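PDB 7C7U: biofilm-associated surface protein from Staphylococcus aureus, which probably mediates cell adhesion and biofilm formation at the bacterial cell surface, as a calcium-binding protein switch that modulates functional amyloid formation. Local coordinates for residues 70-75 with 116-121; 221-226 with 328-333; 240-245 with 315-320; 457-462 with 501-506; 525-530 with 537-542. All blocks are in the same frame, centred on the assembly; numbering follows the deposited sequence.

Five contacts sample successive parts of a long, mostly beta chain. Contact 1, the first, pairs strands 70-76 and 113-117 of the N-terminal mixed sheet. Contact 2 sets the end of strand 323-331 against the loop between 210-220 and 228-237. Contact 3 joins two loops that adjoin strands 228-237 and 323-331 and is nested inside the loop closed by contact 2, centres about 32 Å apart. After the calcium-binding region at 389-433, contact 4 joins strand 462-466 to strand 494-501, and contact 5 is a hairpin of the next sheet. Contacts 4 and 5 lie about 23 Å apart between centres, contacts 3 and 5 about 72 Å. None touches another, consistent with an elongated molecule of consecutive beta modules.

Contact 1 of 5, residues 70-75 with 116-121; sequences YKIDLK and VNFIRA
I72 N donates to V116 O at 2.6 Å, with an N-H...O angle of 168° and the donor almost in line with the carbonyl bond. V116 N returns a bond to I72 O at 3.0 Å, so the two residues form a hydrogen-bonded pair of antiparallel strands 70-76 and 113-117 in the N-terminal sheet. One step along, K71 and N117 make a non-hydrogen-bonded pair, and the chain then turns a corner at F118. There F118 N reaches Y70 O only weakly, at 3.3 Å, and a water accepting from I119 N gives Y70 O a second, weak bond.

On the buried face, I72 and V116 lie side by side, with I72 CB 3.7 Å from V116 CG1. F118 comes across I72 at about a right angle. Its CG is anti to the backbone N (chi1 -177°), which carries ring atom CD2 to 3.7 Å from I72 CG1; I119 CG1 lies in the plane of that ring at its edge. F32 and F126 extend the aromatic packing round F118, while V98 and F100 of the neighbouring strand 98-104 meet V116. K71 bends at chi2 (-95°), and this brings NZ toward N117 OD1, although the modelled 2.3 Å between NZ and OD1 is too short to trust in detail. N117 ND2 is hydrogen-bonded to N122 O.

Backbone bonds and apolar packing thus hold I72 against V116 and F118; at the corner the bond across to Y70 is weak, and F118 also bonds L125.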
# COMPACT_ATOMS: atom_id res chain seq x y z
N TYR A 70 2.71 -20.72 5.09
CA TYR A 70 3.21 -19.51 5.73
C TYR A 70 4.73 -19.55 5.80
O TYR A 70 5.32 -20.54 6.24
CB TYR A 70 2.60 -19.34 7.12
CG TYR A 70 1.12 -19.04 7.06
CD1 TYR A 70 0.67 -17.85 6.54
CD2 TYR A 70 0.19 -19.97 7.49
CE1 TYR A 70 -0.67 -17.57 6.47
CE2 TYR A 70 -1.18 -19.70 7.42
CZ TYR A 70 -1.60 -18.49 6.91
OH TYR A 70 -2.94 -18.19 6.82
N LYS A 71 5.35 -18.45 5.36
CA LYS A 71 6.80 -18.35 5.21
C LYS A 71 7.35 -17.27 6.12
O LYS A 71 6.64 -16.35 6.53
CB LYS A 71 7.17 -18.02 3.76
CG LYS A 71 6.43 -18.84 2.71
CD LYS A 71 7.28 -20.04 2.32
CE LYS A 71 6.53 -20.98 1.40
NZ LYS A 71 7.19 -22.33 1.37
N ILE A 72 8.63 -17.38 6.43
CA ILE A 72 9.36 -16.34 7.15
C ILE A 72 10.11 -15.51 6.11
O ILE A 72 10.87 -16.06 5.30
CB ILE A 72 10.30 -16.94 8.19
CG1 ILE A 72 9.50 -17.63 9.29
CG2 ILE A 72 11.22 -15.88 8.78
CD1 ILE A 72 10.38 -18.43 10.23
N ASP A 73 9.89 -14.20 6.11
CA ASP A 73 10.52 -13.31 5.15
C ASP A 73 11.41 -12.32 5.88
O ASP A 73 10.98 -11.66 6.83
CB ASP A 73 9.49 -12.54 4.30
CG ASP A 73 9.03 -13.35 3.13
OD1 ASP A 73 9.30 -14.56 3.16
OD2 ASP A 73 8.45 -12.79 2.17
N LEU A 74 12.65 -12.23 5.42
CA LEU A 74 13.63 -11.29 5.93
C LEU A 74 14.02 -10.35 4.81
O LEU A 74 14.57 -10.79 3.80
CB LEU A 74 14.86 -12.01 6.46
CG LEU A 74 16.01 -11.14 6.91
CD1 LEU A 74 15.57 -10.17 7.98
CD2 LEU A 74 17.14 -12.04 7.46
N LYS A 75 13.79 -9.06 5.01
CA LYS A 75 14.06 -8.04 4.00
C LYS A 75 15.15 -7.11 4.51
O LYS A 75 15.00 -6.50 5.57
CB LYS A 75 12.80 -7.24 3.69
CG LYS A 75 13.04 -6.06 2.76
CD LYS A 75 11.72 -5.42 2.33
CE LYS A 75 11.98 -4.06 1.70
NZ LYS A 75 12.91 -4.10 0.52
N VAL A 116 12.06 -18.43 4.00
CA VAL A 116 12.24 -19.77 4.54
C VAL A 116 10.91 -20.19 5.14
O VAL A 116 10.07 -19.36 5.50
CB VAL A 116 13.39 -19.81 5.58
CG1 VAL A 116 13.00 -19.04 6.83
CG2 VAL A 116 13.77 -21.24 5.92
N ASN A 117 10.69 -21.50 5.19
CA ASN A 117 9.43 -21.98 5.74
C ASN A 117 9.37 -21.69 7.24
O ASN A 117 10.40 -21.64 7.92
CB ASN A 117 9.26 -23.48 5.48
CG ASN A 117 8.69 -23.77 4.09
OD1 ASN A 117 8.23 -22.86 3.39
ND2 ASN A 117 8.73 -25.03 3.68
N PHE A 118 8.16 -21.43 7.73
CA PHE A 118 7.98 -21.12 9.14
C PHE A 118 8.14 -22.36 10.02
O PHE A 118 8.93 -22.36 10.97
CB PHE A 118 6.60 -20.50 9.35
CG PHE A 118 6.32 -20.06 10.76
CD1 PHE A 118 5.86 -20.96 11.70
CD2 PHE A 118 6.49 -18.74 11.14
CE1 PHE A 118 5.60 -20.56 13.00
CE2 PHE A 118 6.24 -18.33 12.43
CZ PHE A 118 5.79 -19.25 13.37
N ILE A 119 7.38 -23.41 9.72
CA ILE A 119 7.26 -24.57 10.61
C ILE A 119 8.47 -25.49 10.44
O ILE A 119 8.74 -25.96 9.33
CB ILE A 119 5.95 -25.32 10.35
CG1 ILE A 119 4.76 -24.48 10.81
CG2 ILE A 119 5.95 -26.65 11.07
CD1 ILE A 119 3.62 -24.50 9.84
N ARG A 120 9.17 -25.76 11.55
CA ARG A 120 10.39 -26.57 11.51
C ARG A 120 10.14 -27.95 10.91
O ARG A 120 10.99 -28.48 10.18
CB ARG A 120 10.96 -26.71 12.92
CG ARG A 120 12.11 -27.70 13.01
CD ARG A 120 12.62 -27.87 14.42
NE ARG A 120 13.73 -28.82 14.46
CZ ARG A 120 14.11 -29.48 15.55
NH1 ARG A 120 15.14 -30.32 15.48
NH2 ARG A 120 13.49 -29.30 16.71
N ALA A 121 8.99 -28.56 11.22
CA ALA A 121 8.69 -29.90 10.70
C ALA A 121 8.55 -29.90 9.18
O ALA A 121 8.76 -30.93 8.54
CB ALA A 121 7.42 -30.44 11.36
O HOH W 1 6.08 -23.76 6.93

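Contact 2 of 5, residues 221-226 with 328-333; sequences ENVGEF and VLKLNK
F226 lays its ring on the backbone of N332 and K333. N332 C lies over one face, 3.6 Å from F226 CD2, and N332 O stands above the same ring, offset toward its rim. The CB of F226 is 3.5 Å from K333 O and 4.2 Å from L331 CB. Its CG turns away from the carbonyl carbon, beside the backbone N (chi1 -59°), which sets the ring across the peptide. At the other end V223 CG1 touches both V328 CG1 and K330 CG at 3.7 Å, the valine meeting each side chain at a slant.

Between the F226 ring and the valine contacts sits a water that accepts from F226 N at 2.8 Å and lies within bonding distance of L331 O, also 2.8 Å. The segment 221-226 is the loop of a beta hairpin, linking strands 210-220 and 228-237 of a five-stranded antiparallel sheet; strand 323-331 is the next neighbour of 228-237. Backbone bonds from L331 to G227 and from L329 to I229 fix that register.

Further out, L230 supports both V223 and V328, and Y285 borders V223 and K330. N332 ND2 donates to P263 O, while K330 NZ has a long, weak ion pair with E269.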
# COMPACT_ATOMS: atom_id res chain seq x y z
N GLU A 221 -5.53 4.83 9.79
CA GLU A 221 -6.37 5.94 9.37
C GLU A 221 -7.39 6.35 10.42
O GLU A 221 -7.91 7.47 10.37
CB GLU A 221 -7.10 5.58 8.07
CG GLU A 221 -8.05 4.40 8.22
CD GLU A 221 -7.39 3.06 7.90
OE1 GLU A 221 -6.17 2.88 8.16
OE2 GLU A 221 -8.10 2.17 7.37
N ASN A 222 -7.69 5.47 11.38
CA ASN A 222 -8.70 5.75 12.39
C ASN A 222 -8.20 6.63 13.53
O ASN A 222 -9.00 7.04 14.36
CB ASN A 222 -9.25 4.44 12.97
CG ASN A 222 -9.73 3.49 11.89
OD1 ASN A 222 -10.66 3.79 11.14
ND2 ASN A 222 -9.07 2.34 11.78
N VAL A 223 -6.90 6.90 13.61
CA VAL A 223 -6.36 7.72 14.69
C VAL A 223 -6.69 9.19 14.43
O VAL A 223 -6.36 9.73 13.37
CB VAL A 223 -4.85 7.51 14.84
CG1 VAL A 223 -4.30 8.37 15.97
CG2 VAL A 223 -4.52 6.03 15.04
N GLY A 224 -7.32 9.84 15.40
CA GLY A 224 -7.60 11.26 15.29
C GLY A 224 -8.42 11.59 14.05
O GLY A 224 -9.18 10.77 13.53
N GLU A 225 -8.24 12.81 13.55
CA GLU A 225 -8.98 13.23 12.37
C GLU A 225 -8.17 13.12 11.08
O GLU A 225 -8.75 13.19 9.99
CB GLU A 225 -9.47 14.67 12.53
CG GLU A 225 -10.52 14.85 13.63
CD GLU A 225 -11.81 14.09 13.36
OE1 GLU A 225 -12.32 14.16 12.22
OE2 GLU A 225 -12.32 13.42 14.29
N PHE A 226 -6.85 12.93 11.18
CA PHE A 226 -6.00 12.81 10.00
C PHE A 226 -5.25 11.49 9.95
O PHE A 226 -4.34 11.34 9.13
CB PHE A 226 -5.02 13.99 9.95
CG PHE A 226 -5.69 15.33 9.90
CD1 PHE A 226 -6.19 15.82 8.69
CD2 PHE A 226 -5.85 16.09 11.05
CE1 PHE A 226 -6.83 17.05 8.64
CE2 PHE A 226 -6.49 17.32 11.00
CZ PHE A 226 -6.98 17.80 9.79
N VAL A 328 1.70 6.44 20.12
CA VAL A 328 0.78 6.90 19.07
C VAL A 328 1.17 8.30 18.64
O VAL A 328 1.25 9.22 19.47
CB VAL A 328 -0.68 6.87 19.56
CG1 VAL A 328 -1.64 7.37 18.41
CG2 VAL A 328 -1.07 5.47 20.01
N LEU A 329 1.39 8.49 17.34
CA LEU A 329 1.66 9.80 16.77
C LEU A 329 0.40 10.21 16.01
O LEU A 329 0.07 9.59 15.00
CB LEU A 329 2.86 9.77 15.83
CG LEU A 329 4.09 8.95 16.19
CD1 LEU A 329 5.04 9.06 15.01
CD2 LEU A 329 4.72 9.45 17.50
N LYS A 330 -0.28 11.25 16.49
CA LYS A 330 -1.47 11.77 15.83
C LYS A 330 -1.04 12.76 14.75
O LYS A 330 -0.40 13.77 15.05
CB LYS A 330 -2.39 12.43 16.86
CG LYS A 330 -3.16 11.44 17.71
CD LYS A 330 -4.33 12.10 18.44
CE LYS A 330 -5.18 11.05 19.15
NZ LYS A 330 -6.29 11.62 19.97
N LEU A 331 -1.39 12.47 13.50
CA LEU A 331 -1.04 13.37 12.41
C LEU A 331 -1.87 14.65 12.47
O LEU A 331 -3.01 14.65 12.95
CB LEU A 331 -1.23 12.69 11.06
CG LEU A 331 -0.32 11.49 10.84
CD1 LEU A 331 -0.65 10.79 9.54
CD2 LEU A 331 1.16 11.90 10.90
N ASN A 332 -1.30 15.73 11.95
CA ASN A 332 -2.00 17.01 11.87
C ASN A 332 -2.49 17.32 10.46
O ASN A 332 -3.06 18.39 10.25
CB ASN A 332 -1.11 18.15 12.40
CG ASN A 332 0.19 18.31 11.62
OD1 ASN A 332 0.31 17.89 10.47
ND2 ASN A 332 1.19 18.93 12.25
N LYS A 333 -2.30 16.40 9.52
CA LYS A 333 -2.73 16.52 8.13
C LYS A 333 -2.57 15.14 7.51
O LYS A 333 -2.01 14.23 8.12
CB LYS A 333 -1.92 17.56 7.36
CG LYS A 333 -0.45 17.17 7.12
CD LYS A 333 0.36 18.36 6.61
CE LYS A 333 0.42 19.49 7.64
NZ LYS A 333 1.78 19.57 8.30
O HOH W 2 -4.97 12.65 13.23

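Contact 3 of 5, residues 240-245 with 315-320; sequences IFSYSK and FNNALP
F241, Y243 and F315 form an aromatic cluster beside a type II beta turn running from N316 to L319, and this is the tightly packed half of the contact. Y243 and F315 are nearly parallel (planes 14° apart) but slid, so that the rings barely overlap: F315 CE2 lies over the rim of the Y243 ring, 3.7 Å from Y243 CG, and Y243 CB stands over the F315 face, 3.5 Å from CD2, in a CH-pi contact. F241 presents its edge to the face of F315 as an offset edge-to-face pair, with CE2 3.8 Å from F315 CD1 and the planes at 71°. Between the two loops, K237 NZ lies among four carbonyl partners, F241 O, F315 O, N316 O and L319 O, which share its three protons. Y243 OH bonds to Q250 and W251.

The turn is joined to 240-245 by two bonds. Y243 N donates to N317 OD1 at 2.8 Å and nearly straight (171°), yet it approaches from above the carbonyl plane of the amide. N317 ND2 is held in turn by N310. A318 N donates to F241 O at 3.2 Å, again from outside the carbonyl plane.

The looser side is exposed and made of small or apolar groups: S242, I240, A318 and P320. Here A318 CA makes a C-H...O contact with I240 O at 3.3 Å, and I240 CG2 rests 4.0 Å from P320 CD.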
# COMPACT_ATOMS: atom_id res chain seq x y z
N ILE A 240 9.05 -15.16 33.97
CA ILE A 240 7.77 -14.63 34.41
C ILE A 240 7.99 -13.33 35.17
O ILE A 240 7.38 -13.10 36.22
CB ILE A 240 7.00 -15.65 35.26
CG1 ILE A 240 7.92 -16.27 36.33
CG2 ILE A 240 6.37 -16.71 34.35
CD1 ILE A 240 7.17 -16.92 37.51
N PHE A 241 8.83 -12.46 34.60
CA PHE A 241 9.18 -11.18 35.20
C PHE A 241 7.98 -10.47 35.81
O PHE A 241 6.89 -10.43 35.23
CB PHE A 241 9.83 -10.27 34.15
CG PHE A 241 10.04 -8.87 34.63
CD1 PHE A 241 11.06 -8.58 35.53
CD2 PHE A 241 9.21 -7.85 34.20
CE1 PHE A 241 11.25 -7.28 35.97
CE2 PHE A 241 9.40 -6.55 34.65
CZ PHE A 241 10.42 -6.27 35.53
N SER A 242 8.21 -9.85 36.96
CA SER A 242 7.21 -9.04 37.64
C SER A 242 7.87 -7.72 38.01
O SER A 242 8.92 -7.71 38.67
CB SER A 242 6.69 -9.78 38.88
OG SER A 242 5.46 -9.24 39.30
N TYR A 243 7.27 -6.61 37.56
CA TYR A 243 7.79 -5.27 37.82
C TYR A 243 7.22 -4.75 39.14
O TYR A 243 6.00 -4.62 39.28
CB TYR A 243 7.45 -4.29 36.68
CG TYR A 243 7.95 -2.88 36.96
CD1 TYR A 243 9.26 -2.51 36.63
CD2 TYR A 243 7.15 -1.94 37.59
CE1 TYR A 243 9.73 -1.23 36.88
CE2 TYR A 243 7.62 -0.66 37.86
CZ TYR A 243 8.92 -0.32 37.51
OH TYR A 243 9.40 0.95 37.77
N SER A 244 8.10 -4.45 40.09
CA SER A 244 7.70 -3.78 41.33
C SER A 244 8.94 -3.12 41.92
O SER A 244 9.93 -3.79 42.21
CB SER A 244 7.09 -4.77 42.34
OG SER A 244 6.68 -4.08 43.51
N LYS A 245 8.89 -1.80 42.07
CA LYS A 245 10.03 -1.03 42.54
C LYS A 245 9.51 -0.04 43.57
O LYS A 245 8.35 0.37 43.52
CB LYS A 245 10.72 -0.26 41.39
CG LYS A 245 11.18 -1.12 40.22
CD LYS A 245 12.42 -1.96 40.60
CE LYS A 245 12.66 -3.06 39.57
NZ LYS A 245 13.97 -3.74 39.80
N PHE A 315 3.12 -4.95 32.19
CA PHE A 315 4.26 -5.86 32.19
C PHE A 315 3.85 -7.33 32.28
O PHE A 315 4.75 -8.18 32.33
CB PHE A 315 5.19 -5.55 33.36
CG PHE A 315 6.07 -4.36 33.15
CD1 PHE A 315 7.19 -4.45 32.35
CD2 PHE A 315 5.79 -3.16 33.79
CE1 PHE A 315 8.03 -3.35 32.18
CE2 PHE A 315 6.62 -2.06 33.63
CZ PHE A 315 7.75 -2.16 32.82
N ASN A 316 2.55 -7.63 32.29
CA ASN A 316 2.05 -9.00 32.50
C ASN A 316 2.76 -9.65 33.69
O ASN A 316 3.36 -10.72 33.58
CB ASN A 316 2.20 -9.84 31.23
CG ASN A 316 1.61 -9.16 30.01
OD1 ASN A 316 0.47 -8.71 30.03
ND2 ASN A 316 2.40 -9.07 28.94
N ASN A 317 2.72 -8.98 34.83
CA ASN A 317 3.47 -9.42 36.01
C ASN A 317 3.15 -10.86 36.40
O ASN A 317 1.98 -11.25 36.53
CB ASN A 317 3.20 -8.47 37.18
CG ASN A 317 3.84 -7.11 36.98
OD1 ASN A 317 4.86 -6.99 36.29
ND2 ASN A 317 3.25 -6.08 37.57
N ALA A 318 4.22 -11.64 36.59
CA ALA A 318 4.19 -13.05 36.99
C ALA A 318 3.61 -13.96 35.92
O ALA A 318 3.30 -15.11 36.21
CB ALA A 318 3.45 -13.25 38.32
N LEU A 319 3.45 -13.47 34.68
CA LEU A 319 3.05 -14.24 33.52
C LEU A 319 4.19 -14.26 32.50
O LEU A 319 5.01 -13.34 32.48
CB LEU A 319 1.80 -13.66 32.86
CG LEU A 319 0.49 -13.83 33.65
CD1 LEU A 319 -0.57 -12.86 33.15
CD2 LEU A 319 -0.03 -15.27 33.58
N PRO A 320 4.27 -15.27 31.64
CA PRO A 320 5.34 -15.31 30.64
C PRO A 320 5.07 -14.46 29.40
O PRO A 320 5.91 -14.44 28.50
CB PRO A 320 5.41 -16.80 30.28
CG PRO A 320 3.99 -17.28 30.46
CD PRO A 320 3.42 -16.48 31.61

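Contact 4 of 5, residues 457-462 with 501-506; sequences GAATQT and DSPNYD
The Q461 amide is the flat group that meets the other segment: S502 CB lies beside OE1 and NE2, at 3.3 and 3.7 Å, near the amide plane rather than over a face. Within 501-506, S502 OG lies in plane at the edge of the Y505 ring. N504 ND2 meets A459 CB at 3.9 Å. These groups crown the end of an antiparallel strand pair, 462-466 with 494-501, in a seven-stranded mixed sheet. T462 and D501 form a hydrogen-bonded pair: T462 N donates to D501 O at 3.0 Å, on a lone pair, and D501 N returns to T462 O at 2.8 Å. Past D501 the chain leaves the strand in an ST turn, in which S502 OG accepts from N504 N.

Q461 curls back at chi2 (-75°), and NE2 donates to the backbone of A459, two residues back, reaching O at 3.0 Å from above the carbonyl plane. V433, itself a ligand of one of the calcium ions, packs with L454 and V478 on Q461. D501 OD2 pairs with K464. P503, an exposed residue, sets CD 3.8 Å from A459 CB. A water lies 3.1 Å from S502 OG and bonds Q461 NE2 and A459 N weakly.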
# COMPACT_ATOMS: atom_id res chain seq x y z
N GLY A 457 -12.25 -1.44 -8.23
CA GLY A 457 -12.87 -1.07 -6.97
C GLY A 457 -14.03 -0.10 -7.05
O GLY A 457 -14.57 0.30 -6.01
N ALA A 458 -14.44 0.30 -8.26
CA ALA A 458 -15.43 1.36 -8.40
C ALA A 458 -16.73 1.02 -7.68
O ALA A 458 -17.16 -0.14 -7.64
CB ALA A 458 -15.70 1.63 -9.88
N ALA A 459 -17.34 2.05 -7.09
CA ALA A 459 -18.66 1.96 -6.51
C ALA A 459 -19.73 1.85 -7.61
O ALA A 459 -19.44 1.93 -8.80
CB ALA A 459 -18.92 3.18 -5.63
N THR A 460 -20.98 1.66 -7.20
CA THR A 460 -22.08 1.68 -8.16
C THR A 460 -22.35 3.12 -8.58
O THR A 460 -22.59 3.99 -7.73
CB THR A 460 -23.33 1.03 -7.57
OG1 THR A 460 -23.18 -0.39 -7.58
CG2 THR A 460 -24.57 1.40 -8.41
N GLN A 461 -22.30 3.37 -9.88
CA GLN A 461 -22.44 4.71 -10.42
C GLN A 461 -23.86 4.95 -10.91
O GLN A 461 -24.58 4.01 -11.28
CB GLN A 461 -21.47 4.96 -11.58
CG GLN A 461 -20.06 4.46 -11.33
CD GLN A 461 -19.30 5.35 -10.37
OE1 GLN A 461 -19.34 6.58 -10.48
NE2 GLN A 461 -18.60 4.73 -9.43
N THR A 462 -24.26 6.23 -10.91
CA THR A 462 -25.50 6.68 -11.52
C THR A 462 -25.17 7.65 -12.65
O THR A 462 -24.44 8.62 -12.46
CB THR A 462 -26.42 7.34 -10.48
OG1 THR A 462 -26.67 6.41 -9.42
CG2 THR A 462 -27.75 7.79 -11.12
N ASP A 501 -22.03 9.68 -11.59
CA ASP A 501 -22.04 10.10 -10.19
C ASP A 501 -21.67 8.91 -9.32
O ASP A 501 -22.36 7.88 -9.32
CB ASP A 501 -23.42 10.66 -9.83
CG ASP A 501 -23.50 11.22 -8.41
OD1 ASP A 501 -22.67 10.87 -7.54
OD2 ASP A 501 -24.44 12.00 -8.15
N SER A 502 -20.57 9.05 -8.57
CA SER A 502 -20.14 8.09 -7.57
C SER A 502 -20.62 8.54 -6.19
O SER A 502 -20.66 9.74 -5.92
CB SER A 502 -18.61 7.96 -7.56
OG SER A 502 -18.13 7.37 -6.36
N PRO A 503 -21.03 7.62 -5.31
CA PRO A 503 -21.43 8.04 -3.95
C PRO A 503 -20.26 8.43 -3.05
O PRO A 503 -20.49 8.92 -1.94
CB PRO A 503 -22.14 6.80 -3.40
CG PRO A 503 -21.52 5.66 -4.12
CD PRO A 503 -21.18 6.18 -5.51
N ASN A 504 -19.02 8.20 -3.47
CA ASN A 504 -17.88 8.44 -2.60
C ASN A 504 -17.12 9.71 -2.93
O ASN A 504 -16.14 10.03 -2.23
CB ASN A 504 -16.93 7.25 -2.64
CG ASN A 504 -17.48 6.06 -1.92
OD1 ASN A 504 -18.05 6.20 -0.84
ND2 ASN A 504 -17.34 4.89 -2.52
N TYR A 505 -17.53 10.44 -3.97
CA TYR A 505 -16.81 11.62 -4.41
C TYR A 505 -17.80 12.73 -4.71
O TYR A 505 -18.92 12.48 -5.16
CB TYR A 505 -15.95 11.30 -5.65
CG TYR A 505 -14.82 10.36 -5.30
CD1 TYR A 505 -13.57 10.86 -4.96
CD2 TYR A 505 -15.01 8.99 -5.28
CE1 TYR A 505 -12.53 10.00 -4.62
CE2 TYR A 505 -13.99 8.13 -4.94
CZ TYR A 505 -12.75 8.64 -4.61
OH TYR A 505 -11.72 7.78 -4.28
N ASP A 506 -17.38 13.96 -4.43
CA ASP A 506 -18.27 15.10 -4.56
C ASP A 506 -18.64 15.39 -6.02
O ASP A 506 -19.77 15.83 -6.29
CB ASP A 506 -17.64 16.35 -3.94
CG ASP A 506 -17.58 16.29 -2.42
OD1 ASP A 506 -18.12 15.33 -1.82
OD2 ASP A 506 -17.00 17.22 -1.83
O HOH W 3 -16.03 5.24 -7.32

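Contact 5 of 5, residues 525-530 with 537-542; sequences SINPVD and VVNGTS
N539 CB lies 3.4 Å from S525 OG. Its CG lies anti to the carbonyl carbon (chi1 -47°), which turns the amide back along the partner strand. There ND2 donates twice, to S525 OG at 3.1 Å and to N527 OD1 at 2.9 Å, both acceptors lying close to the plane of the N539 amide; ND2 reaches N527 OD1 from above that residue's carbonyl plane. OD1 takes a bond from a water at 2.6 Å, and that water accepts from N527 ND2. The two amides thus meet directly and through water, with their planes 46° apart. N527 ND2 also lies 3.5 Å from V537 CG1.

The backbones form the hairpin of strands 525-526 and 535-539. S525 and N539 exchange bonds N to O in both directions, and N527 N donates to V537 O at 2.9 Å and nearly straight (172°). On the opposite face of this pair I526 CG1 packs 4.2 Å from V538 CG1, with L582 and S584 beneath I526. The N539 face meets A439 and S449 of the preceding sheet.

Both N-H groups of ND2, and OD1, have partners in the buried N539 amide. Its side chain joins S525 and N527 across the strands, and so reinforces the short strand 525-526 at the edge of its sheet.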
# COMPACT_ATOMS: atom_id res chain seq x y z
N SER A 525 -21.23 5.19 -32.31
CA SER A 525 -20.04 4.96 -31.48
C SER A 525 -19.92 3.47 -31.18
O SER A 525 -20.88 2.71 -31.30
CB SER A 525 -20.08 5.76 -30.17
OG SER A 525 -21.17 5.38 -29.34
N ILE A 526 -18.70 3.06 -30.81
CA ILE A 526 -18.39 1.67 -30.48
C ILE A 526 -17.94 1.61 -29.03
O ILE A 526 -17.10 2.40 -28.60
CB ILE A 526 -17.29 1.11 -31.40
CG1 ILE A 526 -17.65 1.33 -32.87
CG2 ILE A 526 -17.06 -0.37 -31.14
CD1 ILE A 526 -16.48 1.16 -33.82
N ASN A 527 -18.52 0.68 -28.27
CA ASN A 527 -18.06 0.48 -26.90
C ASN A 527 -16.72 -0.25 -26.90
O ASN A 527 -16.39 -0.97 -27.85
CB ASN A 527 -19.09 -0.32 -26.09
CG ASN A 527 -20.34 0.48 -25.77
OD1 ASN A 527 -20.40 1.69 -26.01
ND2 ASN A 527 -21.33 -0.19 -25.20
N PRO A 528 -15.91 -0.08 -25.85
CA PRO A 528 -14.60 -0.76 -25.81
C PRO A 528 -14.74 -2.27 -26.03
O PRO A 528 -15.74 -2.88 -25.63
CB PRO A 528 -14.08 -0.44 -24.41
CG PRO A 528 -14.72 0.88 -24.08
CD PRO A 528 -16.09 0.83 -24.70
N VAL A 529 -13.76 -2.85 -26.71
CA VAL A 529 -13.77 -4.26 -27.08
C VAL A 529 -12.41 -4.86 -26.73
O VAL A 529 -11.38 -4.28 -27.09
CB VAL A 529 -14.07 -4.46 -28.58
CG1 VAL A 529 -14.02 -5.93 -28.95
CG2 VAL A 529 -15.42 -3.84 -28.97
N ASP A 530 -12.40 -5.99 -26.04
CA ASP A 530 -11.15 -6.71 -25.78
C ASP A 530 -11.17 -8.06 -26.48
O ASP A 530 -12.20 -8.51 -27.00
CB ASP A 530 -10.87 -6.86 -24.27
CG ASP A 530 -11.90 -7.71 -23.52
OD1 ASP A 530 -12.37 -8.75 -24.05
OD2 ASP A 530 -12.22 -7.36 -22.37
N VAL A 537 -20.62 -4.02 -29.13
CA VAL A 537 -21.78 -3.18 -28.85
C VAL A 537 -21.59 -1.81 -29.49
O VAL A 537 -20.54 -1.17 -29.31
CB VAL A 537 -22.02 -3.06 -27.34
CG1 VAL A 537 -23.33 -2.32 -27.07
CG2 VAL A 537 -22.02 -4.45 -26.69
N VAL A 538 -22.61 -1.35 -30.22
CA VAL A 538 -22.59 -0.04 -30.87
C VAL A 538 -23.79 0.77 -30.40
O VAL A 538 -24.83 0.23 -30.02
CB VAL A 538 -22.59 -0.16 -32.41
CG1 VAL A 538 -21.29 -0.77 -32.90
CG2 VAL A 538 -23.81 -0.96 -32.90
N ASN A 539 -23.63 2.09 -30.43
CA ASN A 539 -24.66 3.06 -30.06
C ASN A 539 -24.93 3.98 -31.24
O ASN A 539 -24.00 4.37 -31.96
CB ASN A 539 -24.23 3.90 -28.85
CG ASN A 539 -23.66 3.04 -27.73
OD1 ASN A 539 -24.39 2.32 -27.06
ND2 ASN A 539 -22.35 3.10 -27.54
N GLY A 540 -26.19 4.32 -31.44
CA GLY A 540 -26.57 5.16 -32.57
C GLY A 540 -28.06 5.40 -32.56
O GLY A 540 -28.80 4.83 -31.75
N THR A 541 -28.49 6.26 -33.47
CA THR A 541 -29.89 6.64 -33.46
C THR A 541 -30.78 5.44 -33.82
O THR A 541 -30.42 4.55 -34.60
CB THR A 541 -30.15 7.82 -34.40
OG1 THR A 541 -31.50 8.26 -34.23
CG2 THR A 541 -29.94 7.42 -35.84
N SER A 542 -31.97 5.44 -33.23
CA SER A 542 -32.88 4.32 -33.40
C SER A 542 -33.31 4.20 -34.87
O SER A 542 -33.54 5.20 -35.55
CB SER A 542 -34.09 4.51 -32.49
OG SER A 542 -34.99 3.43 -32.59
O HOH W 4 -23.77 1.23 -24.74